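Local coordinates for lysyl oxidase (Pichia pastoris, PDB 1W7C) that oxidises primary amines, lysyl side chains among them, to aldehydes, using a copper(II) ion and a built-in topaquinone cofactor, at the interface of chains A and B. Sequence-based numbering; all coordinates share one arbitrary frame. Chains: chain A/B, Lysyl oxidase.

Contact 1: the interface of chains A and B. Residues chain A 374, 432, 434, 439; chain B 412-414.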
loop_
_atom_site.group_PDB
_atom_site.type_symbol
_atom_site.label_atom_id
_atom_site.label_comp_id
_atom_site.label_asym_id
_atom_site.label_seq_id
_atom_site.Cartn_x
_atom_site.Cartn_y
_atom_site.Cartn_z
ATOM N N ASP A 374 -0.636 -7.612 19.542
ATOM C CA ASP A 374 0.351 -6.810 18.841
ATOM C C ASP A 374 1.097 -7.608 17.768
ATOM O O ASP A 374 1.518 -7.020 16.764
ATOM C CB ASP A 374 1.363 -6.172 19.788
ATOM C CG ASP A 374 0.829 -4.974 20.535
ATOM O OD1 ASP A 374 -0.134 -4.306 20.087
ATOM O OD2 ASP A 374 1.366 -4.652 21.626
ATOM N N ILE A 432 6.819 -1.939 18.539
ATOM C CA ILE A 432 5.882 -0.843 18.689
ATOM C C ILE A 432 6.419 0.090 19.766
ATOM O O ILE A 432 6.755 -0.346 20.877
ATOM C CB ILE A 432 4.485 -1.407 19.112
ATOM C CG1 ILE A 432 3.896 -2.204 17.944
ATOM C CG2 ILE A 432 3.599 -0.220 19.494
ATOM C CD1 ILE A 432 2.566 -2.903 18.258
ATOM N N THR A 434 5.322 3.235 21.921
ATOM C CA THR A 434 4.317 4.149 22.415
ATOM C C THR A 434 5.051 5.267 23.130
ATOM O O THR A 434 5.662 5.068 24.179
ATOM C CB THR A 434 3.354 3.468 23.384
ATOM O OG1 THR A 434 2.713 2.337 22.757
ATOM C CG2 THR A 434 2.286 4.466 23.777
ATOM N N ASP A 439 1.290 5.837 19.271
ATOM C CA ASP A 439 1.732 4.461 19.173
ATOM C C ASP A 439 2.174 4.232 17.746
ATOM O O ASP A 439 1.370 4.300 16.811
ATOM C CB ASP A 439 0.610 3.499 19.490
ATOM C CG ASP A 439 0.076 3.661 20.886
ATOM O OD1 ASP A 439 -0.567 4.717 21.182
ATOM O OD2 ASP A 439 0.254 2.787 21.747
ATOM N N ARG B 412 -4.420 0.649 18.814
ATOM C CA ARG B 412 -4.016 0.356 20.174
ATOM C C ARG B 412 -3.648 1.630 20.901
ATOM O O ARG B 412 -3.344 2.648 20.265
ATOM C CB ARG B 412 -2.760 -0.555 20.187
ATOM C CG ARG B 412 -1.474 0.237 19.872
ATOM C CD ARG B 412 -0.187 -0.582 19.801
ATOM N NE ARG B 412 -0.069 -1.587 20.863
ATOM C CZ ARG B 412 0.128 -1.322 22.142
ATOM N NH1 ARG B 412 0.231 -0.069 22.541
ATOM N NH2 ARG B 412 0.180 -2.331 23.020
ATOM N N HIS B 413 -3.584 1.513 22.232
ATOM C CA HIS B 413 -2.849 2.481 23.019
ATOM C C HIS B 413 -2.395 1.879 24.339
ATOM O O HIS B 413 -3.133 1.136 24.961
ATOM C CB HIS B 413 -3.643 3.793 23.258
ATOM C CG HIS B 413 -2.846 4.848 23.950
ATOM N ND1 HIS B 413 -1.682 5.364 23.425
ATOM C CD2 HIS B 413 -3.028 5.466 25.145
ATOM C CE1 HIS B 413 -1.197 6.270 24.253
ATOM N NE2 HIS B 413 -1.987 6.344 25.312
ATOM N N THR B 414 -1.205 2.281 24.775
ATOM C CA THR B 414 -0.705 1.990 26.117
ATOM C C THR B 414 -0.516 3.310 26.841
ATOM O O THR B 414 0.190 4.184 26.381
ATOM C CB THR B 414 0.621 1.222 26.049
ATOM O OG1 THR B 414 0.388 -0.062 25.455
ATOM C CG2 THR B 414 1.222 0.985 27.414
#
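B:Arg412 reaches from its strand between two aspartates of chain A and binds both. Its side-on edge meets the carboxylate of A:Asp374: B:Arg412 NE gives a nearly straight salt-bridging hydrogen bond to A:Asp374 OD1 (2.8 Å), and B:Arg412 NH2 takes A:Asp374 OD2 (3.0 Å) through that oxygen's syn lone pair. The two planes are 48° apart, so the pairing is twisted: NE points to OD1 in the guanidinium plane, while OD2 is tilted out of it. The other terminal nitrogen, B:Arg412 NH1, forms a salt bridge to A:Asp439 OD2 (3.0 Å) on that oxygen's anti side. A:Asp439 OD1 receives the in-plane B:His413 ND1 (2.6 Å) on its syn lone pair, with the imidazole turned 75° to the carboxylate. A:Ile432 CG2 packs against B:Arg412 CD (3.8 Å). A:Thr434 OG1 bonds A:Asp439 OD2 (2.7 Å) from the face opposite to the arginine, which, with the histidine and arginine bonds, restrains the carboxylate's rotation; A:Thr434 CG2 itself touches B:Thr414 O (3.4 Å). B:Thr414 OG1 accepts from B:Arg412 NH1 (2.9 Å) and holds the guanidinium within its own chain. CG of B:Arg412 sits between backbone N and carbonyl carbon (chi1 77°), and a bend at chi3 swings the head over toward B:Thr414. A:Asp439 directly follows the topaquinone made from A:Tyr438, so strand 411-415 of one subunit probably steadies the segment next to the other's cofactor, just beyond strand 425-433.

Contact 2: the interface of chains A and B. Residues chain A 677-681; chain B 657-659.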
loop_
_atom_site.group_PDB
_atom_site.type_symbol
_atom_site.label_atom_id
_atom_site.label_comp_id
_atom_site.label_asym_id
_atom_site.label_seq_id
_atom_site.Cartn_x
_atom_site.Cartn_y
_atom_site.Cartn_z
ATOM N N PRO A 677 14.376 -6.686 -6.076
ATOM C CA PRO A 677 15.393 -6.965 -7.084
ATOM C C PRO A 677 14.993 -6.488 -8.471
ATOM O O PRO A 677 13.825 -6.636 -8.857
ATOM C CB PRO A 677 15.477 -8.486 -7.075
ATOM C CG PRO A 677 14.989 -8.890 -5.791
ATOM C CD PRO A 677 13.941 -7.906 -5.383
ATOM N N PHE A 678 15.955 -5.940 -9.216
ATOM C CA PHE A 678 15.747 -5.433 -10.559
ATOM C C PHE A 678 16.970 -5.772 -11.381
ATOM O O PHE A 678 18.009 -5.157 -11.244
ATOM C CB PHE A 678 15.517 -3.936 -10.463
ATOM C CG PHE A 678 15.082 -3.272 -11.736
ATOM C CD1 PHE A 678 13.753 -2.940 -11.916
ATOM C CD2 PHE A 678 15.979 -2.975 -12.764
ATOM C CE1 PHE A 678 13.327 -2.345 -13.071
ATOM C CE2 PHE A 678 15.533 -2.342 -13.943
ATOM C CZ PHE A 678 14.205 -2.035 -14.072
ATOM N N ASN A 679 16.853 -6.832 -12.173
ATOM C CA ASN A 679 18.011 -7.380 -12.884
ATOM C C ASN A 679 19.134 -7.857 -11.966
ATOM O O ASN A 679 20.266 -8.006 -12.377
ATOM C CB ASN A 679 18.512 -6.374 -13.941
ATOM C CG ASN A 679 17.491 -6.124 -14.998
ATOM O OD1 ASN A 679 16.695 -6.998 -15.347
ATOM N ND2 ASN A 679 17.529 -4.927 -15.554
ATOM N N TYR A 680 18.791 -8.115 -10.709
ATOM C CA TYR A 680 19.753 -8.518 -9.700
ATOM C C TYR A 680 20.154 -9.985 -9.921
ATOM O O TYR A 680 21.277 -10.383 -9.612
ATOM C CB TYR A 680 19.146 -8.324 -8.305
ATOM C CG TYR A 680 20.086 -8.672 -7.184
ATOM C CD1 TYR A 680 21.123 -7.827 -6.849
ATOM C CD2 TYR A 680 19.924 -9.855 -6.448
ATOM C CE1 TYR A 680 21.990 -8.138 -5.843
ATOM C CE2 TYR A 680 20.774 -10.161 -5.449
ATOM C CZ TYR A 680 21.803 -9.320 -5.137
ATOM O OH TYR A 680 22.649 -9.697 -4.134
ATOM N N PHE A 681 19.220 -10.779 -10.430
ATOM C CA PHE A 681 19.434 -12.127 -10.910
ATOM C C PHE A 681 19.134 -12.187 -12.411
ATOM O O PHE A 681 18.724 -11.197 -13.015
ATOM C CB PHE A 681 18.536 -13.099 -10.141
ATOM C CG PHE A 681 18.744 -13.111 -8.634
ATOM C CD1 PHE A 681 19.933 -13.558 -8.061
ATOM C CD2 PHE A 681 17.691 -12.770 -7.774
ATOM C CE1 PHE A 681 20.084 -13.587 -6.695
ATOM C CE2 PHE A 681 17.842 -12.840 -6.386
ATOM C CZ PHE A 681 19.024 -13.261 -5.860
ATOM N N ASN B 657 11.541 -6.707 -15.920
ATOM C CA ASN B 657 12.952 -6.989 -15.722
ATOM C C ASN B 657 13.127 -8.476 -15.403
ATOM O O ASN B 657 12.207 -9.279 -15.595
ATOM C CB ASN B 657 13.544 -6.032 -14.660
ATOM C CG ASN B 657 13.110 -6.336 -13.249
ATOM O OD1 ASN B 657 13.753 -7.121 -12.539
ATOM N ND2 ASN B 657 11.961 -5.755 -12.825
ATOM N N SER B 658 14.303 -8.867 -14.910
ATOM C CA SER B 658 14.539 -10.259 -14.515
ATOM C C SER B 658 13.507 -10.765 -13.531
ATOM O O SER B 658 13.176 -11.957 -13.532
ATOM C CB SER B 658 15.929 -10.382 -13.904
ATOM O OG SER B 658 16.034 -9.656 -12.697
ATOM N N ASN B 659 12.965 -9.866 -12.701
ATOM C CA ASN B 659 11.999 -10.287 -11.680
ATOM C C ASN B 659 10.628 -10.575 -12.242
ATOM O O ASN B 659 9.719 -10.865 -11.472
ATOM C CB ASN B 659 11.935 -9.274 -10.508
ATOM C CG ASN B 659 12.124 -9.949 -9.173
ATOM O OD1 ASN B 659 13.036 -10.793 -9.023
ATOM N ND2 ASN B 659 11.272 -9.640 -8.199
HETATM O O HOH W 1 11.396 -5.767 -9.934
#
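The phenyl ring of A:Phe678 carries B:Asn657 on one face: B:Asn657 CB stands over its centre, 4.0 Å from the A:Phe678 centroid, and the amide lies stacked at 23° to the ring, B:Asn657 ND2 being 3.5 Å from A:Phe678 CD1. In this copper/topaquinone amine oxidase dimer, B:Asn657 is the N-cap of the 3-10 helix 658-660: its amide oxygen B:Asn657 OD1 accepts B:Asn659 N (2.9 Å). Within chain A, A:Tyr680 CD2 covers a face of the A:Phe681 ring. B:Asn657 OD1 also accepts A:Asn679 N (3.1 Å) from the opposite face of the amide, both donors lying above the carbonyl plane rather than on lone pairs. A:Asn679 accepts from chain B as well: A:Asn679 OD1 takes B:Ser658 N (3.1 Å), tilted from the carbonyl plane, at a C=O...N angle of 154°. The two asparagine amides stand almost perpendicular. With CG of B:Asn657 between backbone N and carbonyl carbon (chi1 73°), the amide folds back over its own helix start while its flat side lies on the phenyl ring. B:Ser658 OG is 3.0 Å from A:Asn679 N, at best a bent hydrogen bond. Water 1 joins B:Asn657 ND2 (2.9 Å) to the carbonyl oxygen of A:Pro677, next to last in strand 670-678.

Contact 3: the interface of chains A and B. Residues chain A 284, 372-373, 377, 722-723, 725; chain B 708, 713.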
loop_
_atom_site.group_PDB
_atom_site.type_symbol
_atom_site.label_atom_id
_atom_site.label_comp_id
_atom_site.label_asym_id
_atom_site.label_seq_id
_atom_site.Cartn_x
_atom_site.Cartn_y
_atom_site.Cartn_z
ATOM N N ARG A 284 -7.244 -17.131 13.435
ATOM C CA ARG A 284 -5.911 -17.276 14.017
ATOM C C ARG A 284 -4.994 -17.859 12.944
ATOM O O ARG A 284 -5.338 -18.823 12.285
ATOM C CB ARG A 284 -5.955 -18.282 15.218
ATOM C CG ARG A 284 -6.505 -17.688 16.519
ATOM C CD ARG A 284 -5.499 -16.827 17.299
ATOM N NE ARG A 284 -4.356 -17.648 17.722
ATOM C CZ ARG A 284 -4.299 -18.423 18.787
ATOM N NH1 ARG A 284 -5.302 -18.463 19.643
ATOM N NH2 ARG A 284 -3.205 -19.125 19.039
ATOM N N GLY A 372 -0.311 -12.034 21.228
ATOM C CA GLY A 372 -1.549 -12.406 20.571
ATOM C C GLY A 372 -2.218 -11.270 19.829
ATOM O O GLY A 372 -2.918 -11.523 18.846
ATOM N N TYR A 373 -2.009 -10.031 20.277
ATOM C CA TYR A 373 -2.691 -8.872 19.741
ATOM C C TYR A 373 -1.749 -7.986 18.934
ATOM O O TYR A 373 -2.011 -7.636 17.790
ATOM C CB TYR A 373 -3.335 -8.079 20.875
ATOM C CG TYR A 373 -4.545 -8.787 21.454
ATOM C CD1 TYR A 373 -4.409 -9.766 22.421
ATOM C CD2 TYR A 373 -5.824 -8.514 20.972
ATOM C CE1 TYR A 373 -5.515 -10.434 22.903
ATOM C CE2 TYR A 373 -6.950 -9.176 21.469
ATOM C CZ TYR A 373 -6.774 -10.142 22.428
ATOM O OH TYR A 373 -7.828 -10.815 22.994
ATOM N N SER A 377 0.063 -15.010 17.580
ATOM C CA SER A 377 0.383 -15.966 18.633
ATOM C C SER A 377 1.583 -16.887 18.281
ATOM O O SER A 377 2.239 -17.415 19.173
ATOM C CB SER A 377 -0.859 -16.794 18.984
ATOM O OG SER A 377 -1.894 -15.952 19.494
ATOM N N GLU A 722 -2.543 -20.961 23.663
ATOM C CA GLU A 722 -2.669 -19.682 24.344
ATOM C C GLU A 722 -1.376 -18.878 24.220
ATOM O O GLU A 722 -0.301 -19.407 24.464
ATOM C CB GLU A 722 -3.016 -19.932 25.820
ATOM C CG GLU A 722 -3.347 -18.648 26.581
ATOM C CD GLU A 722 -3.700 -18.879 28.035
ATOM O OE1 GLU A 722 -3.975 -20.029 28.415
ATOM O OE2 GLU A 722 -3.705 -17.896 28.796
ATOM N N PRO A 723 -1.472 -17.612 23.826
ATOM C CA PRO A 723 -0.325 -16.714 23.852
ATOM C C PRO A 723 0.304 -16.644 25.232
ATOM O O PRO A 723 -0.362 -16.910 26.227
ATOM C CB PRO A 723 -0.938 -15.353 23.460
ATOM C CG PRO A 723 -2.125 -15.737 22.642
ATOM C CD PRO A 723 -2.680 -16.957 23.305
ATOM N N PHE A 725 0.666 -14.570 27.595
ATOM C CA PHE A 725 0.196 -13.318 28.203
ATOM C C PHE A 725 0.905 -13.069 29.543
ATOM O O PHE A 725 1.108 -11.925 29.946
ATOM C CB PHE A 725 -1.315 -13.344 28.477
ATOM C CG PHE A 725 -2.186 -13.483 27.251
ATOM C CD1 PHE A 725 -3.040 -14.585 27.129
ATOM C CD2 PHE A 725 -2.214 -12.498 26.248
ATOM C CE1 PHE A 725 -3.873 -14.722 26.024
ATOM C CE2 PHE A 725 -3.075 -12.622 25.164
ATOM C CZ PHE A 725 -3.893 -13.749 25.053
ATOM N N PHE B 708 -11.084 -9.842 27.957
ATOM C CA PHE B 708 -11.108 -10.366 26.588
ATOM C C PHE B 708 -12.500 -10.356 25.933
ATOM O O PHE B 708 -12.658 -10.845 24.815
ATOM C CB PHE B 708 -10.590 -11.810 26.576
ATOM C CG PHE B 708 -9.147 -11.950 26.964
ATOM C CD1 PHE B 708 -8.781 -12.510 28.171
ATOM C CD2 PHE B 708 -8.155 -11.557 26.091
ATOM C CE1 PHE B 708 -7.427 -12.664 28.508
ATOM C CE2 PHE B 708 -6.812 -11.708 26.408
ATOM C CZ PHE B 708 -6.442 -12.254 27.615
ATOM N N TRP B 713 -9.076 -17.362 25.089
ATOM C CA TRP B 713 -7.805 -17.685 24.420
ATOM C C TRP B 713 -7.119 -18.961 24.936
ATOM O O TRP B 713 -6.040 -19.313 24.471
ATOM C CB TRP B 713 -6.833 -16.510 24.531
ATOM C CG TRP B 713 -7.197 -15.338 23.656
ATOM C CD1 TRP B 713 -8.191 -14.436 23.854
ATOM C CD2 TRP B 713 -6.546 -14.951 22.440
ATOM N NE1 TRP B 713 -8.199 -13.501 22.847
ATOM C CE2 TRP B 713 -7.188 -13.790 21.964
ATOM C CE3 TRP B 713 -5.471 -15.462 21.710
ATOM C CZ2 TRP B 713 -6.794 -13.144 20.782
ATOM C CZ3 TRP B 713 -5.071 -14.812 20.545
ATOM C CH2 TRP B 713 -5.729 -13.672 20.103
HETATM O O HOH W 2 -10.258 -10.686 22.837
HETATM O O HOH W 3 -5.976 -20.342 21.747
#
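B:Trp713 buries 128 Å² against chain A, its indole inserted among aromatic and aliphatic groups. One face receives both A:Tyr373, whose phenol crosses it obliquely with A:Tyr373 CE1 offset past the CE2-CZ2 rim, 3.7 Å from B:Trp713 CZ2, and A:Phe725, whose edge points at the indole, A:Phe725 CZ being 3.9 Å from B:Trp713 CG. The phenyl and five-membered rings stand at 85°, a true edge-to-face pair. A:Phe725 is itself sandwiched: B:Phe708 CZ approaches one face near the rim and A:Pro723 CB the other. A:Pro723 CG also meets the benzo rim of the indole, 3.5 Å from B:Trp713 CE3. From the other side of the indole comes A:Arg284, bent at chi2 and chi3 (-79° and -63°), which lays its guanidinium nearly parallel to the ring but out past its rim, A:Arg284 NH1 at 3.6 Å from B:Trp713 CE3. A:Ser377 OG lies against a face of that guanidinium and also faces CZ3. At the pyrrole end, A:Tyr373 OH is 2.7 Å from B:Trp713 NE1, a close, strongly bent contact and at best a poor hydrogen bond. The in-plane N-H of B:Trp713 NE1 is aimed instead at water 2, in a long, weak bond (3.5 Å). Water 2 also lies between the phenol and B:Phe708 O, its too-short approach to the tyrosine making that link doubtful. At the outer rim, water 3 bridges A:Arg284 NH1 (2.9 Å) and B:Trp713 O (2.9 Å).

Contacts 1 and 3 are neighbours, their C-alpha centres about 16 Å apart, and share one loop of chain A: A:Asp374 serves contact 1, the adjoining A:Tyr373 and nearby A:Ser377 contact 3. The disulfide of A:Cys375 with A:Cys400 probably restrains this loop. Contact 2 is remote, about 37 Å from contact 1 and 40 Å from contact 3. Contact 1, whose A:Asp439 follows the topaquinone residue and whose centre is about 13 Å from the predicted catalytic base A:Asp358, lies nearer the active site than contacts 2 and 3; the structure alone does not show a functional effect. Two-fold symmetry repeats all three, fastening the homodimer at separate points.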